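Local coordinates for biofilm-associated surface protein (Staphylococcus aureus, PDB 7C7U) that probably promotes staphylococcal biofilm formation as a calcium-binding, cell-wall-anchored surface protein that appears to act as a switch for functional amyloid, at residues N208-S213 / Q233-N238; N200-E205 / G373-N378; D193-L198 / A365-D370; V268-Y273 / V323-V328. One frame throughout, in Å; residues are numbered along the deposited sequence.

Contact 1: N208-S213 / Q233-N238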
loop_
_atom_site.group_PDB
_atom_site.type_symbol
_atom_site.label_atom_id
_atom_site.label_comp_id
_atom_site.label_asym_id
_atom_site.label_seq_id
_atom_site.Cartn_x
_atom_site.Cartn_y
_atom_site.Cartn_z
ATOM N N ASN A 208 11.968 -34.879 15.425
ATOM C CA ASN A 208 11.628 -34.970 14.008
ATOM C C ASN A 208 10.203 -34.507 13.687
ATOM O O ASN A 208 9.727 -34.743 12.571
ATOM C CB ASN A 208 11.838 -36.397 13.498
ATOM C CG ASN A 208 11.979 -36.451 11.986
ATOM O OD1 ASN A 208 12.747 -35.689 11.389
ATOM N ND2 ASN A 208 11.191 -37.310 11.352
ATOM N N ALA A 209 9.515 -33.846 14.626
ATOM C CA ALA A 209 8.104 -33.501 14.423
ATOM C C ALA A 209 7.913 -32.403 13.370
ATOM O O ALA A 209 6.957 -32.439 12.584
ATOM C CB ALA A 209 7.476 -33.052 15.747
ATOM N N PHE A 210 8.789 -31.420 13.335
ATOM C CA PHE A 210 8.519 -30.217 12.557
ATOM C C PHE A 210 9.585 -30.030 11.485
ATOM O O PHE A 210 10.757 -30.347 11.690
ATOM C CB PHE A 210 8.428 -29.000 13.468
ATOM C CG PHE A 210 7.326 -29.096 14.500
ATOM C CD1 PHE A 210 5.989 -29.187 14.103
ATOM C CD2 PHE A 210 7.621 -29.083 15.853
ATOM C CE1 PHE A 210 4.965 -29.272 15.053
ATOM C CE2 PHE A 210 6.630 -29.174 16.797
ATOM C CZ PHE A 210 5.280 -29.268 16.398
ATOM N N LYS A 211 9.159 -29.555 10.322
ATOM C CA LYS A 211 10.041 -29.417 9.173
ATOM C C LYS A 211 10.617 -28.008 9.056
ATOM O O LYS A 211 11.805 -27.833 8.757
ATOM C CB LYS A 211 9.274 -29.770 7.892
ATOM C CG LYS A 211 10.113 -29.790 6.647
ATOM C CD LYS A 211 9.247 -29.907 5.393
ATOM C CE LYS A 211 8.492 -31.226 5.349
ATOM N NZ LYS A 211 9.407 -32.381 5.510
ATOM N N ALA A 212 9.807 -26.988 9.299
ATOM C CA ALA A 212 10.298 -25.634 9.068
ATOM C C ALA A 212 9.292 -24.667 9.648
ATOM O O ALA A 212 8.151 -25.042 9.923
ATOM C CB ALA A 212 10.499 -25.370 7.578
ATOM N N SER A 213 9.722 -23.414 9.832
ATOM C CA SER A 213 8.805 -22.411 10.346
ATOM C C SER A 213 9.133 -21.058 9.751
ATOM O O SER A 213 10.296 -20.724 9.522
ATOM C CB SER A 213 8.864 -22.324 11.874
ATOM O OG SER A 213 7.969 -21.365 12.379
ATOM N N GLN A 233 2.650 -17.038 12.751
ATOM C CA GLN A 233 3.705 -18.020 12.548
ATOM C C GLN A 233 3.102 -19.330 12.044
ATOM O O GLN A 233 2.065 -19.772 12.538
ATOM C CB GLN A 233 4.477 -18.256 13.846
ATOM C CG GLN A 233 5.617 -19.284 13.715
ATOM C CD GLN A 233 6.460 -19.384 14.970
ATOM O OE1 GLN A 233 6.205 -18.684 15.953
ATOM N NE2 GLN A 233 7.451 -20.282 14.961
ATOM N N GLN A 234 3.735 -19.927 11.039
ATOM C CA GLN A 234 3.390 -21.268 10.582
ATOM C C GLN A 234 4.549 -22.202 10.911
ATOM O O GLN A 234 5.712 -21.839 10.719
ATOM C CB GLN A 234 3.138 -21.302 9.069
ATOM C CG GLN A 234 2.316 -20.130 8.514
ATOM C CD GLN A 234 0.806 -20.304 8.646
ATOM O OE1 GLN A 234 0.314 -21.394 8.910
ATOM N NE2 GLN A 234 0.066 -19.213 8.457
ATOM N N ILE A 235 4.232 -23.396 11.403
ATOM C CA ILE A 235 5.206 -24.464 11.626
ATOM C C ILE A 235 4.715 -25.677 10.841
ATOM O O ILE A 235 3.718 -26.311 11.212
ATOM C CB ILE A 235 5.362 -24.804 13.109
ATOM C CG1 ILE A 235 5.679 -23.551 13.914
ATOM C CG2 ILE A 235 6.508 -25.849 13.315
ATOM C CD1 ILE A 235 5.420 -23.709 15.408
ATOM N N MET A 236 5.391 -25.980 9.742
ATOM C CA MET A 236 5.034 -27.124 8.933
ATOM C C MET A 236 5.516 -28.403 9.616
ATOM O O MET A 236 6.602 -28.440 10.212
ATOM C CB MET A 236 5.662 -27.015 7.550
ATOM C CG MET A 236 5.157 -25.842 6.716
ATOM S SD MET A 236 5.664 -25.965 4.985
ATOM C CE MET A 236 6.431 -27.597 5.021
ATOM N N LYS A 237 4.704 -29.444 9.525
ATOM C CA LYS A 237 5.005 -30.734 10.143
ATOM C C LYS A 237 5.724 -31.660 9.175
ATOM O O LYS A 237 5.536 -31.584 7.962
ATOM C CB LYS A 237 3.724 -31.427 10.596
ATOM C CG LYS A 237 2.996 -30.767 11.757
ATOM C CD LYS A 237 1.794 -31.650 12.158
ATOM C CE LYS A 237 0.960 -30.981 13.233
ATOM N NZ LYS A 237 -0.149 -31.880 13.675
ATOM N N ASN A 238 6.560 -32.542 9.730
ATOM C CA ASN A 238 7.060 -33.677 8.957
ATOM C C ASN A 238 6.038 -34.800 8.851
ATOM O O ASN A 238 6.048 -35.542 7.864
ATOM C CB ASN A 238 8.338 -34.243 9.573
ATOM C CG ASN A 238 9.552 -33.408 9.245
ATOM O OD1 ASN A 238 9.665 -32.878 8.145
ATOM N ND2 ASN A 238 10.466 -33.280 10.198
#
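Lys211 reaches across to Asn238, and its side chain is worth following outward. CB already lies 3.1 Å from Asn238 OD1. CG, anti to the backbone N (chi1 -175°), stays beside that same oxygen, and CD then passes the methyl CE of Met236 at 3.7 Å, the two chains crossing obliquely. Bends at chi3 and chi4 curl the tip back, so that CE runs near OD1 and Lys237 O before NZ bonds Asn238 OD1 at 2.7 Å, nearly in line with that C=O. The other half of the same amide is used as well: Asn238 ND2 donates to Asn208 O at 2.9 Å, lying above that carbonyl's plane, so the amide is held at both ends and its flip is fixed. All this sits at the open end of the antiparallel hairpin formed by strands 210-220 and 228-237, where a beta bulge shifts the register by one between Phe210 and Ala212. Lys211 N and Ala212 O both bond to Met236, through its O and N, so two residues of one strand face one of the other. Phe210 points away from the partner strand overall, yet Ile235 CG2 meets its ring obliquely, 3.5 Å from CD1. Farther along, Ser213 OG accepts from Gln233 NE2 and donates to Gln234 O, both at 2.8 Å; Gln233 OE1 goes on to Tyr253 OH.

Contact 2: N200-E205 / G373-N378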
loop_
_atom_site.group_PDB
_atom_site.type_symbol
_atom_site.label_atom_id
_atom_site.label_comp_id
_atom_site.label_asym_id
_atom_site.label_seq_id
_atom_site.Cartn_x
_atom_site.Cartn_y
_atom_site.Cartn_z
ATOM N N ASN A 200 21.390 -23.626 18.382
ATOM C CA ASN A 200 22.498 -24.490 18.757
ATOM C C ASN A 200 22.238 -25.272 20.051
ATOM O O ASN A 200 23.144 -25.947 20.543
ATOM C CB ASN A 200 23.777 -23.648 18.841
ATOM C CG ASN A 200 24.304 -23.278 17.460
ATOM O OD1 ASN A 200 24.213 -24.077 16.533
ATOM N ND2 ASN A 200 24.846 -22.067 17.312
ATOM N N ASN A 201 21.020 -25.235 20.594
ATOM C CA ASN A 201 20.684 -26.019 21.790
ATOM C C ASN A 201 19.326 -26.696 21.618
ATOM O O ASN A 201 18.445 -26.598 22.469
ATOM C CB ASN A 201 20.721 -25.142 23.040
ATOM C CG ASN A 201 20.314 -25.889 24.309
ATOM O OD1 ASN A 201 20.669 -27.060 24.501
ATOM N ND2 ASN A 201 19.536 -25.220 25.172
ATOM N N VAL A 202 19.151 -27.416 20.506
ATOM C CA VAL A 202 17.859 -28.020 20.178
ATOM C C VAL A 202 17.488 -29.113 21.180
ATOM O O VAL A 202 18.339 -29.887 21.649
ATOM C CB VAL A 202 17.890 -28.561 18.734
ATOM C CG1 VAL A 202 16.782 -29.594 18.477
ATOM C CG2 VAL A 202 17.770 -27.377 17.721
ATOM N N SER A 203 16.209 -29.159 21.534
ATOM C CA SER A 203 15.682 -30.152 22.463
ATOM C C SER A 203 15.674 -31.541 21.834
ATOM O O SER A 203 15.523 -31.698 20.616
ATOM C CB SER A 203 14.252 -29.762 22.858
ATOM O OG SER A 203 13.630 -30.722 23.686
ATOM N N THR A 204 15.794 -32.573 22.682
ATOM C CA THR A 204 15.599 -33.923 22.179
ATOM C C THR A 204 14.129 -34.249 21.976
ATOM O O THR A 204 13.817 -35.220 21.274
ATOM C CB THR A 204 16.219 -34.962 23.126
ATOM O OG1 THR A 204 15.596 -34.868 24.411
ATOM C CG2 THR A 204 17.715 -34.711 23.277
ATOM N N GLU A 205 13.228 -33.471 22.574
ATOM C CA GLU A 205 11.801 -33.784 22.529
ATOM C C GLU A 205 11.250 -33.537 21.138
ATOM O O GLU A 205 11.381 -32.430 20.605
ATOM C CB GLU A 205 11.015 -32.920 23.510
ATOM C CG GLU A 205 11.411 -33.084 24.949
ATOM C CD GLU A 205 10.344 -32.627 25.903
ATOM O OE1 GLU A 205 10.718 -32.267 27.031
ATOM O OE2 GLU A 205 9.156 -32.561 25.520
ATOM N N GLY A 373 13.737 -24.975 28.500
ATOM C CA GLY A 373 14.119 -23.831 27.703
ATOM C C GLY A 373 14.841 -24.144 26.410
ATOM O O GLY A 373 15.264 -23.214 25.715
ATOM N N ALA A 374 15.000 -25.412 26.060
ATOM C CA ALA A 374 15.658 -25.762 24.812
ATOM C C ALA A 374 14.680 -25.649 23.655
ATOM O O ALA A 374 13.483 -25.879 23.812
ATOM C CB ALA A 374 16.247 -27.173 24.885
ATOM N N LEU A 375 15.205 -25.279 22.485
ATOM C CA LEU A 375 14.374 -25.016 21.313
ATOM C C LEU A 375 13.823 -26.317 20.732
ATOM O O LEU A 375 14.575 -27.271 20.482
ATOM C CB LEU A 375 15.198 -24.279 20.245
ATOM C CG LEU A 375 14.572 -24.146 18.848
ATOM C CD1 LEU A 375 13.447 -23.159 18.935
ATOM C CD2 LEU A 375 15.569 -23.677 17.775
ATOM N N ILE A 376 12.509 -26.367 20.518
ATOM C CA ILE A 376 11.943 -27.468 19.755
ATOM C C ILE A 376 12.398 -27.333 18.312
ATOM O O ILE A 376 12.222 -26.277 17.687
ATOM C CB ILE A 376 10.408 -27.489 19.860
ATOM C CG1 ILE A 376 9.925 -27.485 21.325
ATOM C CG2 ILE A 376 9.848 -28.728 19.104
ATOM C CD1 ILE A 376 10.449 -28.696 22.167
ATOM N N ASN A 377 12.989 -28.401 17.782
ATOM C CA ASN A 377 13.603 -28.388 16.455
ATOM C C ASN A 377 12.659 -27.814 15.404
ATOM O O ASN A 377 11.524 -28.280 15.241
ATOM C CB ASN A 377 13.990 -29.804 16.053
ATOM C CG ASN A 377 15.116 -29.855 15.011
ATOM O OD1 ASN A 377 15.744 -28.857 14.687
ATOM N ND2 ASN A 377 15.376 -31.048 14.505
ATOM N N ASN A 378 13.151 -26.794 14.698
ATOM C CA ASN A 378 12.516 -26.212 13.522
ATOM C C ASN A 378 11.236 -25.453 13.848
ATOM O O ASN A 378 10.368 -25.301 12.985
ATOM C CB ASN A 378 12.270 -27.304 12.451
ATOM C CG ASN A 378 13.579 -27.832 11.876
ATOM O OD1 ASN A 378 14.539 -27.089 11.800
ATOM N ND2 ASN A 378 13.625 -29.102 11.490
HETATM O O HOH W 1 18.066 -22.807 24.815
HETATM O O HOH W 2 17.691 -23.902 22.739
HETATM O O HOH W 3 13.259 -30.834 19.363
#
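Ser203 N donates to Leu375 O in the one strong direct bond between the two loops, 2.7 Å long and almost straight at 177°. A second backbone link, from Leu375 N to Asn201 O, is weak at 3.5 Å. Water does much of the remaining polar work. One molecule joins Asn201 ND2 to Gly373 O, and another runs beside the weak link, donating to Asn201 O and accepting from Leu375 N. A third gives its protons to Ser203 O and Glu205 O and takes one from Asn377 N, 2.9 Å away. Ser203 also makes an ST turn: with OG anti to its own N (chi1 176°), the hydroxyl oxygen accepts from Glu205 N at 3.0 Å, while the same OG is hydrogen-bonded to Asp370 OD2, outside the two segments. These loops follow helix 193-199 and strand 359-369 and meet where both elements run out. Van der Waals contacts complete the join: Ala374 CB lies 3.3 Å from Asn201 O and also packs on Ser203 CB. Ile376 CD1 also reaches Ser203 CB, at 4.0 Å. Val202 lays CG1 against Asn377 CB at 3.7 Å, and Asn377 ND2 is hydrogen-bonded to Asn207 O.

Contact 3: D193-L198 / A365-D370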
loop_
_atom_site.group_PDB
_atom_site.type_symbol
_atom_site.label_atom_id
_atom_site.label_comp_id
_atom_site.label_asym_id
_atom_site.label_seq_id
_atom_site.Cartn_x
_atom_site.Cartn_y
_atom_site.Cartn_z
ATOM N N ASP A 193 22.290 -13.144 18.596
ATOM C CA ASP A 193 23.006 -14.118 19.411
ATOM C C ASP A 193 22.058 -14.978 20.238
ATOM O O ASP A 193 22.328 -16.170 20.437
ATOM C CB ASP A 193 24.051 -13.412 20.287
ATOM C CG ASP A 193 23.473 -12.275 21.104
ATOM O OD1 ASP A 193 22.404 -11.744 20.736
ATOM O OD2 ASP A 193 24.112 -11.887 22.106
ATOM N N ASP A 194 20.925 -14.432 20.683
ATOM C CA ASP A 194 20.018 -15.267 21.466
ATOM C C ASP A 194 19.365 -16.344 20.599
ATOM O O ASP A 194 19.284 -17.515 21.007
ATOM C CB ASP A 194 18.987 -14.408 22.198
ATOM C CG ASP A 194 18.112 -13.561 21.271
ATOM O OD1 ASP A 194 18.487 -13.212 20.122
ATOM O OD2 ASP A 194 17.021 -13.226 21.744
ATOM N N LEU A 195 18.949 -15.984 19.384
ATOM C CA LEU A 195 18.351 -16.958 18.474
ATOM C C LEU A 195 19.380 -17.984 17.989
ATOM O O LEU A 195 19.037 -19.147 17.764
ATOM C CB LEU A 195 17.695 -16.239 17.295
ATOM C CG LEU A 195 16.554 -15.260 17.638
ATOM C CD1 LEU A 195 15.834 -14.749 16.376
ATOM C CD2 LEU A 195 15.530 -15.863 18.592
ATOM N N VAL A 196 20.629 -17.562 17.775
ATOM C CA VAL A 196 21.678 -18.497 17.367
ATOM C C VAL A 196 21.952 -19.517 18.468
ATOM O O VAL A 196 22.125 -20.717 18.195
ATOM C CB VAL A 196 22.959 -17.724 16.981
ATOM C CG1 VAL A 196 24.196 -18.656 16.989
ATOM C CG2 VAL A 196 22.791 -17.073 15.626
ATOM N N ASN A 197 21.991 -19.067 19.731
ATOM C CA ASN A 197 22.184 -20.009 20.834
ATOM C C ASN A 197 21.032 -21.002 20.925
ATOM O O ASN A 197 21.228 -22.160 21.324
ATOM C CB ASN A 197 22.344 -19.261 22.159
ATOM C CG ASN A 197 23.642 -18.470 22.233
ATOM O OD1 ASN A 197 24.491 -18.567 21.348
ATOM N ND2 ASN A 197 23.799 -17.677 23.290
ATOM N N LEU A 198 19.815 -20.552 20.613
ATOM C CA LEU A 198 18.667 -21.450 20.625
ATOM C C LEU A 198 18.797 -22.509 19.542
ATOM O O LEU A 198 18.623 -23.712 19.804
ATOM C CB LEU A 198 17.369 -20.637 20.454
ATOM C CG LEU A 198 16.836 -19.995 21.739
ATOM C CD1 LEU A 198 15.995 -18.744 21.405
ATOM C CD2 LEU A 198 16.005 -21.011 22.527
ATOM N N ALA A 365 10.002 -12.523 16.018
ATOM C CA ALA A 365 10.381 -13.942 16.091
ATOM C C ALA A 365 9.435 -14.689 17.024
ATOM O O ALA A 365 8.870 -14.112 17.963
ATOM C CB ALA A 365 11.842 -14.135 16.550
ATOM N N GLY A 366 9.293 -15.994 16.770
ATOM C CA GLY A 366 8.499 -16.867 17.617
ATOM C C GLY A 366 9.101 -18.261 17.578
ATOM O O GLY A 366 9.721 -18.649 16.588
ATOM N N TYR A 367 8.959 -18.991 18.674
ATOM C CA TYR A 367 9.535 -20.338 18.771
ATOM C C TYR A 367 8.953 -21.037 19.988
ATOM O O TYR A 367 8.473 -20.397 20.928
ATOM C CB TYR A 367 11.082 -20.312 18.845
ATOM C CG TYR A 367 11.655 -19.478 19.978
ATOM C CD1 TYR A 367 11.800 -18.082 19.849
ATOM C CD2 TYR A 367 12.059 -20.067 21.165
ATOM C CE1 TYR A 367 12.328 -17.329 20.884
ATOM C CE2 TYR A 367 12.580 -19.318 22.206
ATOM C CZ TYR A 367 12.719 -17.948 22.051
ATOM O OH TYR A 367 13.225 -17.206 23.091
ATOM N N LEU A 368 8.993 -22.372 19.951
ATOM C CA LEU A 368 8.589 -23.221 21.058
ATOM C C LEU A 368 9.833 -23.725 21.782
ATOM O O LEU A 368 10.860 -24.011 21.162
ATOM C CB LEU A 368 7.759 -24.427 20.562
ATOM C CG LEU A 368 6.363 -24.060 20.032
ATOM C CD1 LEU A 368 5.794 -25.131 19.103
ATOM C CD2 LEU A 368 5.457 -23.839 21.237
ATOM N N THR A 369 9.717 -23.872 23.099
ATOM C CA THR A 369 10.795 -24.420 23.913
ATOM C C THR A 369 10.242 -25.526 24.790
ATOM O O THR A 369 9.062 -25.523 25.145
ATOM C CB THR A 369 11.454 -23.375 24.836
ATOM O OG1 THR A 369 10.428 -22.678 25.563
ATOM C CG2 THR A 369 12.333 -22.395 24.043
ATOM N N ASP A 370 11.101 -26.480 25.154
ATOM C CA ASP A 370 10.638 -27.492 26.090
ATOM C C ASP A 370 10.675 -26.919 27.506
ATOM O O ASP A 370 11.048 -25.758 27.725
ATOM C CB ASP A 370 11.454 -28.790 25.947
ATOM C CG ASP A 370 12.919 -28.655 26.362
ATOM O OD1 ASP A 370 13.293 -27.689 27.047
ATOM O OD2 ASP A 370 13.713 -29.573 26.008
#
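Asn254 ND2 is hydrogen-bonded to both Tyr367 O and Thr369 OG1, gripping from the neighbouring strand 252-257 the two residues that Leu198 touches from the helix. Within the helix, Asn197 N bonds to Asp193 O at 3.0 Å, and Leu198 N to Asp194 O follows it one residue on. These turns present Leu195 and Leu198 to the strand. Leu198 does most of the touching. Its CD1 methyl sits over one face of the Tyr367 ring, 3.8 Å from the centroid and 29° off the normal, a CH-pi contact displaced toward the phenol end, since the nearest ring atom is CZ at 3.4 Å. The other methyl, CD2, touches Tyr367 CE2 and lies 4.2 Å from Thr369 CG2. The tyrosine comes at Leu198 roughly at a right angle: its CG takes the crowded position between backbone N and carbonyl carbon (chi1 56°), and Thr369 CG2 lies in plane at the ring's edge. One turn earlier in the helix, Leu195 sends CD1 to Ala365 CB at 4.0 Å and CD2 obliquely to Tyr367 CE1. Beyond the pair, Leu375 packs on Tyr367. The axes lie 11.4 Å apart at 27°, so this is a short helix laid nearly along a strand of an antiparallel sheet, joined to it by two leucines one turn apart, Leu198 over the face of Tyr367 and Leu195 beside Ala365.

Contact 4: V268-Y273 / V323-V328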
loop_
_atom_site.group_PDB
_atom_site.type_symbol
_atom_site.label_atom_id
_atom_site.label_comp_id
_atom_site.label_asym_id
_atom_site.label_seq_id
_atom_site.Cartn_x
_atom_site.Cartn_y
_atom_site.Cartn_z
ATOM N N VAL A 268 -1.207 -6.810 23.678
ATOM C CA VAL A 268 -0.689 -7.957 22.935
ATOM C C VAL A 268 -1.505 -9.183 23.310
ATOM O O VAL A 268 -1.707 -9.458 24.496
ATOM C CB VAL A 268 0.802 -8.199 23.225
ATOM C CG1 VAL A 268 1.347 -9.337 22.349
ATOM C CG2 VAL A 268 1.593 -6.934 23.017
ATOM N N GLU A 269 -1.972 -9.920 22.304
ATOM C CA GLU A 269 -2.877 -11.043 22.518
ATOM C C GLU A 269 -2.441 -12.242 21.692
ATOM O O GLU A 269 -1.904 -12.094 20.592
ATOM C CB GLU A 269 -4.314 -10.691 22.118
ATOM C CG GLU A 269 -4.828 -9.383 22.713
ATOM C CD GLU A 269 -6.266 -9.088 22.295
ATOM O OE1 GLU A 269 -6.709 -9.614 21.248
ATOM O OE2 GLU A 269 -6.946 -8.327 23.012
ATOM N N LEU A 270 -2.753 -13.431 22.202
ATOM C CA LEU A 270 -2.556 -14.676 21.475
ATOM C C LEU A 270 -3.887 -15.160 20.926
ATOM O O LEU A 270 -4.879 -15.254 21.661
ATOM C CB LEU A 270 -1.944 -15.745 22.386
ATOM C CG LEU A 270 -1.564 -17.062 21.719
ATOM C CD1 LEU A 270 -0.343 -16.846 20.845
ATOM C CD2 LEU A 270 -1.272 -18.126 22.786
ATOM N N HIS A 271 -3.904 -15.489 19.642
ATOM C CA HIS A 271 -5.101 -16.009 19.005
ATOM C C HIS A 271 -4.844 -17.417 18.474
ATOM O O HIS A 271 -3.718 -17.773 18.103
ATOM C CB HIS A 271 -5.560 -15.094 17.863
ATOM C CG HIS A 271 -6.191 -13.825 18.335
ATOM N ND1 HIS A 271 -7.265 -13.244 17.691
ATOM C CD2 HIS A 271 -5.926 -13.045 19.407
ATOM C CE1 HIS A 271 -7.622 -12.151 18.339
ATOM N NE2 HIS A 271 -6.823 -12.001 19.378
ATOM N N GLN A 272 -5.902 -18.218 18.437
ATOM C CA GLN A 272 -5.790 -19.508 17.784
ATOM C C GLN A 272 -5.990 -19.325 16.291
ATOM O O GLN A 272 -6.761 -18.473 15.846
ATOM C CB GLN A 272 -6.792 -20.510 18.356
ATOM C CG GLN A 272 -6.205 -21.293 19.519
ATOM C CD GLN A 272 -6.949 -22.587 19.803
ATOM O OE1 GLN A 272 -7.957 -22.885 19.164
ATOM N NE2 GLN A 272 -6.442 -23.371 20.758
ATOM N N TYR A 273 -5.278 -20.128 15.517
ATOM C CA TYR A 273 -5.078 -19.833 14.107
ATOM C C TYR A 273 -5.084 -21.100 13.261
ATOM O O TYR A 273 -4.395 -22.072 13.587
ATOM C CB TYR A 273 -3.751 -19.080 13.938
ATOM C CG TYR A 273 -3.513 -18.542 12.554
ATOM C CD1 TYR A 273 -2.223 -18.372 12.075
ATOM C CD2 TYR A 273 -4.579 -18.152 11.746
ATOM C CE1 TYR A 273 -1.991 -17.889 10.816
ATOM C CE2 TYR A 273 -4.357 -17.647 10.478
ATOM C CZ TYR A 273 -3.060 -17.516 10.019
ATOM O OH TYR A 273 -2.818 -17.025 8.757
ATOM N N VAL A 323 0.826 -26.141 11.704
ATOM C CA VAL A 323 0.452 -25.449 12.934
ATOM C C VAL A 323 0.533 -23.937 12.705
ATOM O O VAL A 323 1.550 -23.424 12.229
ATOM C CB VAL A 323 1.366 -25.878 14.090
ATOM C CG1 VAL A 323 1.039 -25.114 15.372
ATOM C CG2 VAL A 323 1.270 -27.431 14.323
ATOM N N GLY A 324 -0.521 -23.217 13.065
ATOM C CA GLY A 324 -0.535 -21.760 12.997
ATOM C C GLY A 324 -0.596 -21.169 14.398
ATOM O O GLY A 324 -1.264 -21.715 15.278
ATOM N N VAL A 325 0.129 -20.072 14.601
ATOM C CA VAL A 325 0.088 -19.310 15.846
ATOM C C VAL A 325 -0.034 -17.832 15.480
ATOM O O VAL A 325 0.710 -17.341 14.626
ATOM C CB VAL A 325 1.334 -19.550 16.721
ATOM C CG1 VAL A 325 1.176 -18.846 18.045
ATOM C CG2 VAL A 325 1.541 -21.059 16.976
ATOM N N ARG A 326 -0.980 -17.130 16.094
ATOM C CA ARG A 326 -1.192 -15.712 15.791
ATOM C C ARG A 326 -0.938 -14.855 17.018
ATOM O O ARG A 326 -1.535 -15.077 18.080
ATOM C CB ARG A 326 -2.601 -15.451 15.275
ATOM C CG ARG A 326 -2.932 -13.944 15.172
ATOM C CD ARG A 326 -4.228 -13.729 14.382
ATOM N NE ARG A 326 -3.989 -13.850 12.944
ATOM C CZ ARG A 326 -4.927 -13.783 12.007
ATOM N NH1 ARG A 326 -6.202 -13.610 12.354
ATOM N NH2 ARG A 326 -4.588 -13.896 10.726
ATOM N N VAL A 327 -0.089 -13.849 16.867
ATOM C CA VAL A 327 0.075 -12.811 17.874
ATOM C C VAL A 327 -0.553 -11.536 17.326
ATOM O O VAL A 327 -0.304 -11.168 16.175
ATOM C CB VAL A 327 1.551 -12.597 18.235
ATOM C CG1 VAL A 327 1.698 -11.434 19.234
ATOM C CG2 VAL A 327 2.128 -13.885 18.844
ATOM N N VAL A 328 -1.356 -10.867 18.147
ATOM C CA VAL A 328 -2.066 -9.647 17.741
ATOM C C VAL A 328 -1.536 -8.468 18.542
ATOM O O VAL A 328 -1.549 -8.493 19.778
ATOM C CB VAL A 328 -3.583 -9.789 17.930
ATOM C CG1 VAL A 328 -4.309 -8.464 17.480
ATOM C CG2 VAL A 328 -4.108 -10.985 17.142
HETATM O O HOH W 4 -7.982 -13.630 14.896
HETATM O O HOH W 5 -3.050 -24.314 13.843
HETATM O O HOH W 6 -3.083 -21.961 17.160
#
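Tyr273 and Arg326 meet because each sends CG anti to its backbone N (chi1 -172° and 170°), and the arginine then bends at chi3, which brings its guanidinium to the ring. The two planes lie 26° apart in an off-centre cation-pi stack, centres 4.6 Å apart, with NH2 closest to Tyr273 CE2. Asp232 pairs with Arg326 NE, and the carbonyls of Lys283 and Asn284 take NH2 and NH1, so the group is fixed in rotation. A water accepts from Arg326 NH1 and also bonds His271 ND1. The other ring nitrogen, His271 NE2, donates to Glu269 OE1 at 3.0 Å, in the ring plane and on the anti side of the carboxylate; Lys290 pairs with Glu269 OE2. Val328 CG2 covers one face of that imidazole, 3.6 Å from its centroid, a CH-pi contact over the ring centre. On the opposite face of the sheet, Leu270 CD1 touches Val325 CG1 at 3.8 Å, and Val268 meets Val327. Backbone bonds knit the strands: Glu269 and Val328 exchange two, and His271 N gives a straight one to Arg326 O at 2.9 Å. This is antiparallel pairing inside a five-stranded sheet, with Val325 and Val327 packed on Tyr253 of the four-stranded sheet.

Overall arrangement
Contacts 1 and 4 belong to one five-stranded antiparallel sheet: strands 228-237 and 323-331 are neighbours, bonded through Gln233 N to Val325 O (2.7 Å) and Ile235 N to Val323 O (2.8 Å), and the contact centres lie about 16 Å apart. Contact 3 lies on the four-stranded sheet, touching contact 1 where Ile235 CD1 meets Leu368 CD1 at 4.0 Å. Contact 2 continues directly from contact 3, centres about 8 Å apart, with Ser203 OG bonded to Asp370 OD2 at 2.6 Å. It also reaches contact 1, as Asn378 ND2 probably bonds Phe210 O. Contacts 2 and 4 do not touch, their nearest atoms about 9 Å apart. None includes a calcium ligand.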